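Local coordinates for protein activated BY transcription factor SSRB (Salmonella enterica, PDB 2WNW) that is a family 30 glycosyl hydrolase, built from a TIM barrel joined to a beta-sandwich domain, at residues E32-L37 / R405-Y410; K138-P143 / K289-E294; D243-W248 / N263-H268. All coordinates share one frame; numbering follows the deposited sequence.

Interaction 1: residues E32-L37 / R405-Y410; sequences ELISVL and RVLVVY. With PO4 (phosphate ion), chain C.
Arg-405, at the start of strand 405-411, presents the edge of its flat guanidinium to a phosphate ion whose P lies in the guanidinium plane. Two neighbouring N-H groups grip the anion: NE of Arg-405 donates to phosphate O1 (3.0 Å, 161°) and NH2 of Arg-405 to phosphate O4 (2.7 Å). The fork restricts how the ion can turn against the planar edge, a task for which arginine is well shaped; NH1 makes a weak bond to Gly-403 O. The ion probably came from the crystallisation liquor.

Further along, Ile-34 and Val-36 meet Leu-407 and Val-409 through methyl groups alone. The two strands belong to the beta-sandwich domain and face each other with their axes 9.9 Å apart, a spacing that leaves room for side chains from both strands to meet midway and is too wide for backbone bonds. Strand 33-37 is held between 382-388 and 417-423, strand 405-411 between 393-399 and 437-442. With CG of Leu-407 anti to its backbone N (chi1 -179°), both methyls rise into the gap: CD2 of Leu-407 lies 4.1 Å from CG2 of Ile-34, and CD1 of Leu-407 lies 4.1 Å from CG1 of Val-36. Ile-34 and Val-409 reach each other tip to tip, CD1 of Ile-34 standing 4.0 Å from both CG1 and CG2 of Val-409. Beta-branched isoleucine and valine suit extended strands, and leucine adds reach; all four are buried, with Glu-395 of strand 393-399 touching Ile-34 and Leu-407. At the far end of 405-410, the hydroxyl of Tyr-410 is hydrogen-bonded to ND1 of His-311, on helix 305-322.

Interaction 2: residues K138-P143 / K289-E294; sequences KLMASP and KLLFSE
Met-140 and Leu-291 meet across the interior of the TIM barrel, whose third and seventh strands, 138-143 and 289-294, stand on opposite walls with no backbone bond between them. This is the tightly packed part: SD of Met-140 lies 3.7 Å from CD2 of Leu-291, tip to tip. Methionine suits the place because its long unbranched chain can span much of the barrel; here it is fully extended, CG anti to the backbone N (chi1 179°) and every later torsion close to 180°. Tyr-236 of strand 234-239 packs beside Leu-291.

One layer nearer the N-terminal ends of the strands, the contact is looser and partly exposed. Two extended lysines, Lys-138 and Lys-289, approach tip to tip from the two walls. Their like charges are gathered around acids: each ammonium forms salt bridges to Glu-234 and to Asp-46, so the two acids probably offset the two ammonium charges, one layer below the apolar pair. Lysine fits because its flexible chain crosses apolar surroundings and delivers the charge at its end. NZ of Lys-138 lies 3.9 Å from NZ of Lys-289; Glu-234 divides its carboxylate between them, OE1 taking Lys-138 and OE2 Lys-289, while OD2 of Asp-46 serves both.

Interaction 3: residues D243-W248 / N263-H268; sequences DGLVDW and NGLAFH
Leu-245, in the first turn of helix 245-252, reaches Leu-265 and Phe-267 of strand 264-268 with the end of its side chain. Its CB leaves the helix obliquely to the strand, and the methyls beyond it make the closest approaches. CG stands roughly anti to the backbone N (chi1 -154°), which swings both methyls inward. CD1 of Leu-245 lands 4.0 Å from CD2 of Leu-265, the two chains passing at a slant, and 4.2 Å from CB of Phe-267. CD2 of Leu-245 approaches the Phe-267 ring obliquely. The same CD2 of Leu-265 sits near the edge of the Trp-248 indole, close to its plane and 4.5 Å from Trp-248 CD1. Thus Leu-265 meets two residues nearly one helical turn apart; bulky apolar chains suit the buried positions of Leu-245, Leu-265 and Phe-267, while the indole NE1 of the partly exposed Trp-248 is satisfied by Glu-213.

Gly-244 holds the N-cap position, and its O accepts the first helical bond, from Trp-248 N. The packing lies in a beta-alpha-beta crossover of the TIM barrel: helix 245-252 follows strand 234-239, whose Trp-238 touches Leu-245 and Trp-248, and covers the outside of strand 264-268, while helix 275-284 flanks Leu-245 and Phe-267 through Ile-278.

How the interactions relate
Interactions 2 and 3 lie inside and outside one barrel wall, with centres 12 Å apart: strands 289-294 and 264-268 are neighbours, joined by probable hydrogen bonds from Phe-267 N to Leu-291 O (2.8 Å) and from Leu-265 N to Lys-289 O (2.9 Å). At the C-terminal end of that wall, where TIM barrels usually carry the active site, OE2 of Glu-294 is hydrogen-bonded to a glycerol probably from the crystallisation liquor. Interaction 1 belongs to the beta-sandwich, its centre about 28 Å from those of both others, and its phosphate, likewise probably adventitious, is bound there. The dimer nevertheless brings 32-37 and 243-248 together: Leu-37 of one subunit packs on Asp-247 of the other.

Interaction 1: residues E32-L37 / R405-Y410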
ATOM      1  N   GLU A  32       5.813  -4.084 -17.295  1.00 18.64           N
ATOM      2  CA  GLU A  32       4.721  -4.989 -16.927  1.00 19.75           C
ATOM      3  C   GLU A  32       5.108  -6.083 -15.947  1.00 18.98           C
ATOM      4  O   GLU A  32       4.621  -7.213 -16.036  1.00 20.82           O
ATOM      5  CB  GLU A  32       4.116  -5.622 -18.185  1.00 22.12           C
ATOM      6  CG  GLU A  32       3.376  -4.630 -19.062  1.00 27.42           C
ATOM      7  CD  GLU A  32       2.734  -5.273 -20.279  1.00 30.70           C
ATOM      8  OE1 GLU A  32       1.979  -4.572 -20.979  1.00 33.99           O
ATOM      9  OE2 GLU A  32       2.982  -6.470 -20.539  1.00 32.45           O
ATOM     10  N   LEU A  33       5.953  -5.736 -14.988  1.00 16.76           N
ATOM     11  CA  LEU A  33       6.420  -6.702 -14.009  1.00 17.00           C
ATOM     12  C   LEU A  33       5.679  -6.775 -12.687  1.00 17.36           C
ATOM     13  O   LEU A  33       5.162  -5.784 -12.185  1.00 14.68           O
ATOM     14  CB  LEU A  33       7.881  -6.427 -13.655  1.00 17.24           C
ATOM     15  CG  LEU A  33       8.977  -6.487 -14.716  1.00 16.66           C
ATOM     16  CD1 LEU A  33      10.306  -6.130 -14.059  1.00 16.91           C
ATOM     17  CD2 LEU A  33       9.035  -7.883 -15.319  1.00 17.10           C
ATOM     18  N   ILE A  34       5.635  -7.985 -12.145  1.00 17.92           N
ATOM     19  CA  ILE A  34       5.125  -8.211 -10.804  1.00 18.01           C
ATOM     20  C   ILE A  34       6.369  -8.897 -10.266  1.00 18.06           C
ATOM     21  O   ILE A  34       6.628 -10.065 -10.561  1.00 20.24           O
ATOM     22  CB  ILE A  34       3.915  -9.158 -10.730  1.00 17.51           C
ATOM     23  CG1 ILE A  34       2.652  -8.405 -11.164  1.00 17.59           C
ATOM     24  CG2 ILE A  34       3.753  -9.664  -9.290  1.00 17.76           C
ATOM     25  CD1 ILE A  34       1.359  -9.191 -11.005  1.00 18.29           C
ATOM     26  N   SER A  35       7.174  -8.137  -9.535  1.00 17.28           N
ATOM     27  CA  SER A  35       8.418  -8.650  -8.985  1.00 18.14           C
ATOM     28  C   SER A  35       8.200  -9.360  -7.663  1.00 18.55           C
ATOM     29  O   SER A  35       7.487  -8.860  -6.793  1.00 18.65           O
ATOM     30  CB  SER A  35       9.408  -7.503  -8.781  1.00 19.18           C
ATOM     31  OG  SER A  35       9.605  -6.781  -9.985  1.00 22.07           O
ATOM     32  N   VAL A  36       8.813 -10.529  -7.518  1.00 18.36           N
ATOM     33  CA  VAL A  36       8.700 -11.289  -6.284  1.00 19.08           C
ATOM     34  C   VAL A  36      10.092 -11.539  -5.721  1.00 18.73           C
ATOM     35  O   VAL A  36      11.019 -11.890  -6.458  1.00 18.46           O
ATOM     36  CB  VAL A  36       7.968 -12.640  -6.500  1.00 20.84           C
ATOM     37  CG1 VAL A  36       6.550 -12.385  -6.982  1.00 21.52           C
ATOM     38  CG2 VAL A  36       8.721 -13.503  -7.506  1.00 19.33           C
ATOM     39  N   LEU A  37      10.239 -11.325  -4.419  1.00 18.06           N
ATOM     40  CA  LEU A  37      11.516 -11.527  -3.743  1.00 20.82           C
ATOM     41  C   LEU A  37      11.291 -12.465  -2.565  1.00 20.35           C
ATOM     42  O   LEU A  37      11.193 -12.030  -1.419  1.00 19.02           O
ATOM     43  CB  LEU A  37      12.085 -10.193  -3.251  1.00 21.24           C
ATOM     44  CG  LEU A  37      12.483  -9.170  -4.318  1.00 22.22           C
ATOM     45  CD1 LEU A  37      11.234  -8.529  -4.900  1.00 22.82           C
ATOM     46  CD2 LEU A  37      13.383  -8.104  -3.702  1.00 22.77           C
ATOM     47  N   ARG A 405       6.683 -21.439  -3.067  1.00 21.22           N
ATOM     48  CA  ARG A 405       6.279 -20.061  -3.320  1.00 20.78           C
ATOM     49  C   ARG A 405       4.839 -20.060  -3.839  1.00 20.92           C
ATOM     50  O   ARG A 405       4.459 -20.916  -4.636  1.00 20.85           O
ATOM     51  CB  ARG A 405       7.197 -19.398  -4.358  1.00 19.61           C
ATOM     52  CG  ARG A 405       8.610 -19.047  -3.867  1.00 20.12           C
ATOM     53  CD  ARG A 405       9.604 -20.198  -4.047  1.00 19.93           C
ATOM     54  NE  ARG A 405      10.978 -19.762  -3.818  1.00 19.25           N
ATOM     55  CZ  ARG A 405      11.529 -19.603  -2.620  1.00 19.68           C
ATOM     56  NH1 ARG A 405      10.824 -19.859  -1.526  1.00 20.40           N
ATOM     57  NH2 ARG A 405      12.776 -19.165  -2.517  1.00 20.58           N
ATOM     58  N   VAL A 406       4.038 -19.105  -3.375  1.00 20.86           N
ATOM     59  CA  VAL A 406       2.642 -19.000  -3.797  1.00 18.77           C
ATOM     60  C   VAL A 406       2.327 -17.536  -4.092  1.00 19.49           C
ATOM     61  O   VAL A 406       2.526 -16.677  -3.239  1.00 20.16           O
ATOM     62  CB  VAL A 406       1.677 -19.481  -2.684  1.00 19.00           C
ATOM     63  CG1 VAL A 406       0.246 -19.434  -3.186  1.00 17.67           C
ATOM     64  CG2 VAL A 406       2.035 -20.889  -2.242  1.00 19.30           C
ATOM     65  N   LEU A 407       1.840 -17.250  -5.297  1.00 18.27           N
ATOM     66  CA  LEU A 407       1.504 -15.877  -5.663  1.00 18.01           C
ATOM     67  C   LEU A 407       0.062 -15.775  -6.142  1.00 17.68           C
ATOM     68  O   LEU A 407      -0.351 -16.498  -7.046  1.00 18.36           O
ATOM     69  CB  LEU A 407       2.433 -15.365  -6.770  1.00 17.07           C
ATOM     70  CG  LEU A 407       2.168 -13.915  -7.193  1.00 19.49           C
ATOM     71  CD1 LEU A 407       2.618 -12.985  -6.081  1.00 18.54           C
ATOM     72  CD2 LEU A 407       2.917 -13.582  -8.482  1.00 18.83           C
ATOM     73  N   VAL A 408      -0.699 -14.874  -5.531  1.00 16.19           N
ATOM     74  CA  VAL A 408      -2.088 -14.662  -5.927  1.00 15.40           C
ATOM     75  C   VAL A 408      -2.149 -13.346  -6.705  1.00 16.12           C
ATOM     76  O   VAL A 408      -1.631 -12.329  -6.247  1.00 16.04           O
ATOM     77  CB  VAL A 408      -3.025 -14.549  -4.698  1.00 15.87           C
ATOM     78  CG1 VAL A 408      -4.453 -14.306  -5.156  1.00 17.15           C
ATOM     79  CG2 VAL A 408      -2.950 -15.818  -3.864  1.00 16.35           C
ATOM     80  N   VAL A 409      -2.758 -13.378  -7.887  1.00 14.24           N
ATOM     81  CA  VAL A 409      -2.886 -12.182  -8.714  1.00 15.00           C
ATOM     82  C   VAL A 409      -4.342 -12.042  -9.132  1.00 15.44           C
ATOM     83  O   VAL A 409      -4.961 -13.003  -9.592  1.00 15.82           O
ATOM     84  CB  VAL A 409      -2.011 -12.261  -9.994  1.00 15.54           C
ATOM     85  CG1 VAL A 409      -2.163 -10.972 -10.806  1.00 16.01           C
ATOM     86  CG2 VAL A 409      -0.548 -12.478  -9.621  1.00 16.22           C
ATOM     87  N   TYR A 410      -4.880 -10.838  -8.966  1.00 15.28           N
ATOM     88  CA  TYR A 410      -6.267 -10.541  -9.304  1.00 14.71           C
ATOM     89  C   TYR A 410      -6.324  -9.274 -10.158  1.00 14.66           C
ATOM     90  O   TYR A 410      -5.814  -8.221  -9.763  1.00 14.98           O
ATOM     91  CB  TYR A 410      -7.075 -10.349  -8.012  1.00 14.91           C
ATOM     92  CG  TYR A 410      -8.386  -9.609  -8.182  1.00 15.02           C
ATOM     93  CD1 TYR A 410      -8.678  -8.491  -7.398  1.00 16.02           C
ATOM     94  CD2 TYR A 410      -9.327 -10.014  -9.129  1.00 14.42           C
ATOM     95  CE1 TYR A 410      -9.872  -7.792  -7.555  1.00 16.18           C
ATOM     96  CE2 TYR A 410     -10.526  -9.323  -9.294  1.00 15.10           C
ATOM     97  CZ  TYR A 410     -10.790  -8.214  -8.505  1.00 16.44           C
ATOM     98  OH  TYR A 410     -11.965  -7.524  -8.672  1.00 18.25           O
TER
HETATM   99  P   PO4 C1446      14.087 -18.133  -5.756  1.00 30.66           P
HETATM  100  O1  PO4 C1446      12.684 -18.596  -5.926  1.00 27.83           O
HETATM  101  O2  PO4 C1446      14.914 -18.654  -6.874  1.00 29.44           O
HETATM  102  O3  PO4 C1446      14.127 -16.647  -5.761  1.00 29.88           O
HETATM  103  O4  PO4 C1446      14.622 -18.635  -4.464  1.00 28.79           O

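Interaction 2: residues K138-P143 / K289-E294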
ATOM      1  N   LYS A 138      -7.476 -24.504  14.070  1.00 19.64           N
ATOM      2  CA  LYS A 138      -7.286 -23.577  15.180  1.00 19.52           C
ATOM      3  C   LYS A 138      -8.627 -22.855  15.323  1.00 19.48           C
ATOM      4  O   LYS A 138      -9.037 -22.110  14.429  1.00 18.94           O
ATOM      5  CB  LYS A 138      -6.175 -22.577  14.852  1.00 18.27           C
ATOM      6  CG  LYS A 138      -5.931 -21.537  15.933  1.00 19.78           C
ATOM      7  CD  LYS A 138      -4.924 -20.488  15.480  1.00 20.29           C
ATOM      8  CE  LYS A 138      -4.731 -19.420  16.548  1.00 20.39           C
ATOM      9  NZ  LYS A 138      -3.824 -18.323  16.108  1.00 20.73           N
ATOM     10  N   LEU A 139      -9.307 -23.078  16.445  1.00 18.17           N
ATOM     11  CA  LEU A 139     -10.618 -22.483  16.671  1.00 18.41           C
ATOM     12  C   LEU A 139     -10.619 -21.256  17.579  1.00 19.61           C
ATOM     13  O   LEU A 139      -9.940 -21.220  18.609  1.00 20.08           O
ATOM     14  CB  LEU A 139     -11.568 -23.545  17.238  1.00 19.01           C
ATOM     15  CG  LEU A 139     -11.619 -24.871  16.465  1.00 20.22           C
ATOM     16  CD1 LEU A 139     -12.520 -25.864  17.189  1.00 20.16           C
ATOM     17  CD2 LEU A 139     -12.122 -24.628  15.054  1.00 21.90           C
ATOM     18  N   MET A 140     -11.403 -20.259  17.185  1.00 18.45           N
ATOM     19  CA  MET A 140     -11.533 -19.016  17.933  1.00 16.99           C
ATOM     20  C   MET A 140     -12.986 -18.826  18.365  1.00 17.10           C
ATOM     21  O   MET A 140     -13.905 -19.070  17.586  1.00 17.58           O
ATOM     22  CB  MET A 140     -11.102 -17.843  17.056  1.00 16.25           C
ATOM     23  CG  MET A 140     -11.218 -16.476  17.715  1.00 18.47           C
ATOM     24  SD  MET A 140     -10.670 -15.185  16.580  1.00 17.01           S
ATOM     25  CE  MET A 140     -10.918 -13.706  17.552  1.00 18.90           C
ATOM     26  N   ALA A 141     -13.191 -18.397  19.606  1.00 15.83           N
ATOM     27  CA  ALA A 141     -14.541 -18.175  20.114  1.00 16.08           C
ATOM     28  C   ALA A 141     -14.679 -16.718  20.532  1.00 16.27           C
ATOM     29  O   ALA A 141     -13.766 -16.150  21.136  1.00 15.99           O
ATOM     30  CB  ALA A 141     -14.822 -19.099  21.301  1.00 15.55           C
ATOM     31  N   SER A 142     -15.819 -16.116  20.193  1.00 16.17           N
ATOM     32  CA  SER A 142     -16.102 -14.718  20.511  1.00 15.68           C
ATOM     33  C   SER A 142     -17.549 -14.557  20.959  1.00 15.78           C
ATOM     34  O   SER A 142     -18.445 -15.193  20.409  1.00 15.99           O
ATOM     35  CB  SER A 142     -15.900 -13.824  19.278  1.00 16.14           C
ATOM     36  OG  SER A 142     -14.601 -13.947  18.731  1.00 16.79           O
ATOM     37  N   PRO A 143     -17.794 -13.697  21.961  1.00 15.84           N
ATOM     38  CA  PRO A 143     -19.162 -13.483  22.437  1.00 16.32           C
ATOM     39  C   PRO A 143     -19.782 -12.276  21.738  1.00 16.45           C
ATOM     40  O   PRO A 143     -19.081 -11.332  21.380  1.00 14.82           O
ATOM     41  CB  PRO A 143     -18.987 -13.197  23.934  1.00 17.20           C
ATOM     42  CG  PRO A 143     -17.503 -13.386  24.218  1.00 17.65           C
ATOM     43  CD  PRO A 143     -16.822 -13.135  22.909  1.00 15.11           C
ATOM     44  N   LYS A 289      -0.425  -9.937  16.681  1.00 19.40           N
ATOM     45  CA  LYS A 289      -1.110 -10.443  15.498  1.00 18.92           C
ATOM     46  C   LYS A 289      -2.279  -9.557  15.096  1.00 18.60           C
ATOM     47  O   LYS A 289      -3.012  -9.060  15.948  1.00 18.89           O
ATOM     48  CB  LYS A 289      -1.593 -11.874  15.745  1.00 19.17           C
ATOM     49  CG  LYS A 289      -0.453 -12.860  15.961  1.00 21.41           C
ATOM     50  CD  LYS A 289      -0.944 -14.293  16.058  1.00 19.74           C
ATOM     51  CE  LYS A 289       0.221 -15.264  16.190  1.00 20.05           C
ATOM     52  NZ  LYS A 289      -0.247 -16.686  16.225  1.00 19.21           N
ATOM     53  N   LEU A 290      -2.432  -9.358  13.789  1.00 16.88           N
ATOM     54  CA  LEU A 290      -3.511  -8.542  13.239  1.00 16.78           C
ATOM     55  C   LEU A 290      -4.361  -9.486  12.398  1.00 15.38           C
ATOM     56  O   LEU A 290      -4.120  -9.680  11.210  1.00 14.39           O
ATOM     57  CB  LEU A 290      -2.931  -7.416  12.383  1.00 18.32           C
ATOM     58  CG  LEU A 290      -1.937  -6.519  13.133  1.00 20.42           C
ATOM     59  CD1 LEU A 290      -1.337  -5.498  12.173  1.00 20.45           C
ATOM     60  CD2 LEU A 290      -2.639  -5.817  14.291  1.00 22.05           C
ATOM     61  N   LEU A 291      -5.362 -10.064  13.044  1.00 15.82           N
ATOM     62  CA  LEU A 291      -6.236 -11.051  12.428  1.00 15.46           C
ATOM     63  C   LEU A 291      -7.536 -10.543  11.812  1.00 14.44           C
ATOM     64  O   LEU A 291      -8.279  -9.793  12.448  1.00 15.17           O
ATOM     65  CB  LEU A 291      -6.568 -12.110  13.484  1.00 14.80           C
ATOM     66  CG  LEU A 291      -7.599 -13.199  13.193  1.00 14.87           C
ATOM     67  CD1 LEU A 291      -7.050 -14.164  12.156  1.00 13.78           C
ATOM     68  CD2 LEU A 291      -7.931 -13.932  14.489  1.00 14.02           C
ATOM     69  N   PHE A 292      -7.810 -10.954  10.576  1.00 14.79           N
ATOM     70  CA  PHE A 292      -9.072 -10.586   9.939  1.00 14.18           C
ATOM     71  C   PHE A 292     -10.024 -11.651  10.473  1.00 14.63           C
ATOM     72  O   PHE A 292      -9.899 -12.830  10.131  1.00 15.63           O
ATOM     73  CB  PHE A 292      -9.001 -10.688   8.415  1.00 14.41           C
ATOM     74  CG  PHE A 292     -10.331 -10.488   7.750  1.00 14.25           C
ATOM     75  CD1 PHE A 292     -10.892  -9.218   7.659  1.00 13.80           C
ATOM     76  CD2 PHE A 292     -11.062 -11.577   7.286  1.00 14.79           C
ATOM     77  CE1 PHE A 292     -12.172  -9.037   7.117  1.00 15.06           C
ATOM     78  CE2 PHE A 292     -12.341 -11.404   6.743  1.00 16.25           C
ATOM     79  CZ  PHE A 292     -12.892 -10.126   6.663  1.00 14.46           C
ATOM     80  N   SER A 293     -10.977 -11.245  11.305  1.00 15.54           N
ATOM     81  CA  SER A 293     -11.877 -12.210  11.924  1.00 16.21           C
ATOM     82  C   SER A 293     -13.290 -12.356  11.380  1.00 15.60           C
ATOM     83  O   SER A 293     -13.978 -13.311  11.734  1.00 16.50           O
ATOM     84  CB  SER A 293     -11.968 -11.924  13.422  1.00 15.72           C
ATOM     85  OG  SER A 293     -12.517 -10.636  13.638  1.00 13.83           O
ATOM     86  N   GLU A 294     -13.745 -11.426  10.551  1.00 15.55           N
ATOM     87  CA  GLU A 294     -15.099 -11.545  10.028  1.00 15.43           C
ATOM     88  C   GLU A 294     -15.430 -10.591   8.891  1.00 15.73           C
ATOM     89  O   GLU A 294     -15.046  -9.425   8.901  1.00 16.55           O
ATOM     90  CB  GLU A 294     -16.122 -11.335  11.147  1.00 14.63           C
ATOM     91  CG  GLU A 294     -17.547 -11.661  10.726  1.00 15.40           C
ATOM     92  CD  GLU A 294     -18.583 -10.932  11.556  1.00 18.72           C
ATOM     93  OE1 GLU A 294     -18.576 -11.087  12.796  1.00 18.00           O
ATOM     94  OE2 GLU A 294     -19.406 -10.205  10.961  1.00 19.46           O
TER

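Interaction 3: residues D243-W248 / N263-H268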
ATOM      1  N   ASP A 243     -11.378   0.971  10.322  1.00 14.90           N
ATOM      2  CA  ASP A 243     -11.249   2.421  10.473  1.00 14.49           C
ATOM      3  C   ASP A 243     -10.836   2.888  11.877  1.00 15.60           C
ATOM      4  O   ASP A 243     -10.265   3.970  12.027  1.00 16.34           O
ATOM      5  CB  ASP A 243     -12.557   3.101  10.064  1.00 15.20           C
ATOM      6  CG  ASP A 243     -13.709   2.731  10.971  1.00 16.11           C
ATOM      7  OD1 ASP A 243     -13.971   3.478  11.940  1.00 18.06           O
ATOM      8  OD2 ASP A 243     -14.343   1.684  10.722  1.00 16.76           O
ATOM      9  N   GLY A 244     -11.107   2.080  12.899  1.00 16.40           N
ATOM     10  CA  GLY A 244     -10.750   2.475  14.256  1.00 16.82           C
ATOM     11  C   GLY A 244      -9.614   1.667  14.857  1.00 17.23           C
ATOM     12  O   GLY A 244      -9.348   1.731  16.062  1.00 16.63           O
ATOM     13  N   LEU A 245      -8.928   0.920  14.003  1.00 16.61           N
ATOM     14  CA  LEU A 245      -7.829   0.051  14.409  1.00 17.48           C
ATOM     15  C   LEU A 245      -6.680   0.720  15.181  1.00 17.77           C
ATOM     16  O   LEU A 245      -6.345   0.307  16.297  1.00 15.07           O
ATOM     17  CB  LEU A 245      -7.281  -0.647  13.163  1.00 20.37           C
ATOM     18  CG  LEU A 245      -6.586  -2.000  13.277  1.00 23.52           C
ATOM     19  CD1 LEU A 245      -7.422  -2.958  14.107  1.00 21.39           C
ATOM     20  CD2 LEU A 245      -6.372  -2.552  11.868  1.00 24.22           C
ATOM     21  N   VAL A 246      -6.073   1.744  14.592  1.00 16.51           N
ATOM     22  CA  VAL A 246      -4.952   2.418  15.240  1.00 17.50           C
ATOM     23  C   VAL A 246      -5.330   3.133  16.536  1.00 17.73           C
ATOM     24  O   VAL A 246      -4.618   3.020  17.539  1.00 16.49           O
ATOM     25  CB  VAL A 246      -4.273   3.413  14.274  1.00 17.49           C
ATOM     26  CG1 VAL A 246      -3.155   4.158  14.988  1.00 17.67           C
ATOM     27  CG2 VAL A 246      -3.709   2.657  13.071  1.00 16.52           C
ATOM     28  N   ASP A 247      -6.446   3.859  16.526  1.00 17.62           N
ATOM     29  CA  ASP A 247      -6.886   4.583  17.719  1.00 19.24           C
ATOM     30  C   ASP A 247      -7.049   3.653  18.922  1.00 18.06           C
ATOM     31  O   ASP A 247      -6.607   3.967  20.031  1.00 19.34           O
ATOM     32  CB  ASP A 247      -8.218   5.303  17.466  1.00 18.47           C
ATOM     33  CG  ASP A 247      -8.115   6.390  16.403  1.00 20.77           C
ATOM     34  OD1 ASP A 247      -7.110   7.131  16.394  1.00 19.93           O
ATOM     35  OD2 ASP A 247      -9.056   6.516  15.584  1.00 22.86           O
ATOM     36  N   TRP A 248      -7.692   2.512  18.695  1.00 17.86           N
ATOM     37  CA  TRP A 248      -7.938   1.535  19.749  1.00 16.85           C
ATOM     38  C   TRP A 248      -6.653   0.877  20.232  1.00 17.40           C
ATOM     39  O   TRP A 248      -6.414   0.763  21.437  1.00 16.24           O
ATOM     40  CB  TRP A 248      -8.896   0.467  19.233  1.00 16.41           C
ATOM     41  CG  TRP A 248      -9.537  -0.364  20.295  1.00 16.46           C
ATOM     42  CD1 TRP A 248      -9.158  -1.610  20.707  1.00 14.88           C
ATOM     43  CD2 TRP A 248     -10.733  -0.050  21.010  1.00 14.94           C
ATOM     44  NE1 TRP A 248     -10.058  -2.099  21.625  1.00 16.94           N
ATOM     45  CE2 TRP A 248     -11.034  -1.159  21.830  1.00 14.97           C
ATOM     46  CE3 TRP A 248     -11.588   1.062  21.033  1.00 16.39           C
ATOM     47  CZ2 TRP A 248     -12.157  -1.191  22.665  1.00 18.34           C
ATOM     48  CZ3 TRP A 248     -12.706   1.029  21.863  1.00 17.34           C
ATOM     49  CH2 TRP A 248     -12.978  -0.090  22.666  1.00 16.12           C
ATOM     50  N   ASN A 263      -2.642 -10.824  22.781  1.00 18.14           N
ATOM     51  CA  ASN A 263      -1.894 -11.279  21.604  1.00 18.20           C
ATOM     52  C   ASN A 263      -2.028 -10.427  20.344  1.00 18.46           C
ATOM     53  O   ASN A 263      -1.165 -10.474  19.466  1.00 17.18           O
ATOM     54  CB  ASN A 263      -2.287 -12.719  21.258  1.00 19.79           C
ATOM     55  CG  ASN A 263      -2.102 -13.677  22.422  1.00 19.97           C
ATOM     56  OD1 ASN A 263      -2.870 -13.665  23.385  1.00 17.66           O
ATOM     57  ND2 ASN A 263      -1.074 -14.513  22.336  1.00 20.76           N
ATOM     58  N   GLY A 264      -3.105  -9.662  20.237  1.00 17.06           N
ATOM     59  CA  GLY A 264      -3.265  -8.839  19.054  1.00 17.50           C
ATOM     60  C   GLY A 264      -4.660  -8.286  18.891  1.00 17.84           C
ATOM     61  O   GLY A 264      -5.438  -8.247  19.843  1.00 15.00           O
ATOM     62  N   LEU A 265      -4.977  -7.845  17.679  1.00 17.87           N
ATOM     63  CA  LEU A 265      -6.297  -7.294  17.418  1.00 17.08           C
ATOM     64  C   LEU A 265      -6.952  -8.016  16.263  1.00 16.44           C
ATOM     65  O   LEU A 265      -6.284  -8.425  15.314  1.00 16.54           O
ATOM     66  CB  LEU A 265      -6.219  -5.803  17.081  1.00 17.22           C
ATOM     67  CG  LEU A 265      -5.648  -4.835  18.124  1.00 19.75           C
ATOM     68  CD1 LEU A 265      -4.129  -4.809  18.023  1.00 21.06           C
ATOM     69  CD2 LEU A 265      -6.210  -3.445  17.869  1.00 20.78           C
ATOM     70  N   ALA A 266      -8.265  -8.187  16.362  1.00 14.42           N
ATOM     71  CA  ALA A 266      -9.028  -8.826  15.300  1.00 14.22           C
ATOM     72  C   ALA A 266      -9.772  -7.686  14.616  1.00 14.61           C
ATOM     73  O   ALA A 266     -10.060  -6.672  15.245  1.00 15.14           O
ATOM     74  CB  ALA A 266     -10.010  -9.821  15.887  1.00 14.10           C
ATOM     75  N   PHE A 267     -10.072  -7.827  13.329  1.00 13.73           N
ATOM     76  CA  PHE A 267     -10.794  -6.768  12.637  1.00 14.50           C
ATOM     77  C   PHE A 267     -11.709  -7.295  11.546  1.00 14.57           C
ATOM     78  O   PHE A 267     -11.551  -8.422  11.073  1.00 14.12           O
ATOM     79  CB  PHE A 267      -9.826  -5.727  12.057  1.00 13.44           C
ATOM     80  CG  PHE A 267      -8.769  -6.306  11.155  1.00 15.99           C
ATOM     81  CD1 PHE A 267      -7.509  -6.622  11.651  1.00 17.12           C
ATOM     82  CD2 PHE A 267      -9.039  -6.539   9.810  1.00 16.08           C
ATOM     83  CE1 PHE A 267      -6.526  -7.161  10.818  1.00 17.94           C
ATOM     84  CE2 PHE A 267      -8.064  -7.079   8.967  1.00 18.20           C
ATOM     85  CZ  PHE A 267      -6.807  -7.388   9.476  1.00 17.83           C
ATOM     86  N   HIS A 268     -12.676  -6.464  11.166  1.00 14.76           N
ATOM     87  CA  HIS A 268     -13.661  -6.797  10.142  1.00 13.95           C
ATOM     88  C   HIS A 268     -13.493  -5.828   8.970  1.00 14.94           C
ATOM     89  O   HIS A 268     -12.659  -4.921   9.028  1.00 14.16           O
ATOM     90  CB  HIS A 268     -15.074  -6.679  10.726  1.00 14.82           C
ATOM     91  CG  HIS A 268     -15.282  -7.478  11.980  1.00 15.09           C
ATOM     92  ND1 HIS A 268     -16.417  -7.360  12.755  1.00 15.49           N
ATOM     93  CD2 HIS A 268     -14.501  -8.399  12.593  1.00 14.32           C
ATOM     94  CE1 HIS A 268     -16.324  -8.173  13.794  1.00 16.19           C
ATOM     95  NE2 HIS A 268     -15.171  -8.815  13.719  1.00 16.58           N
TER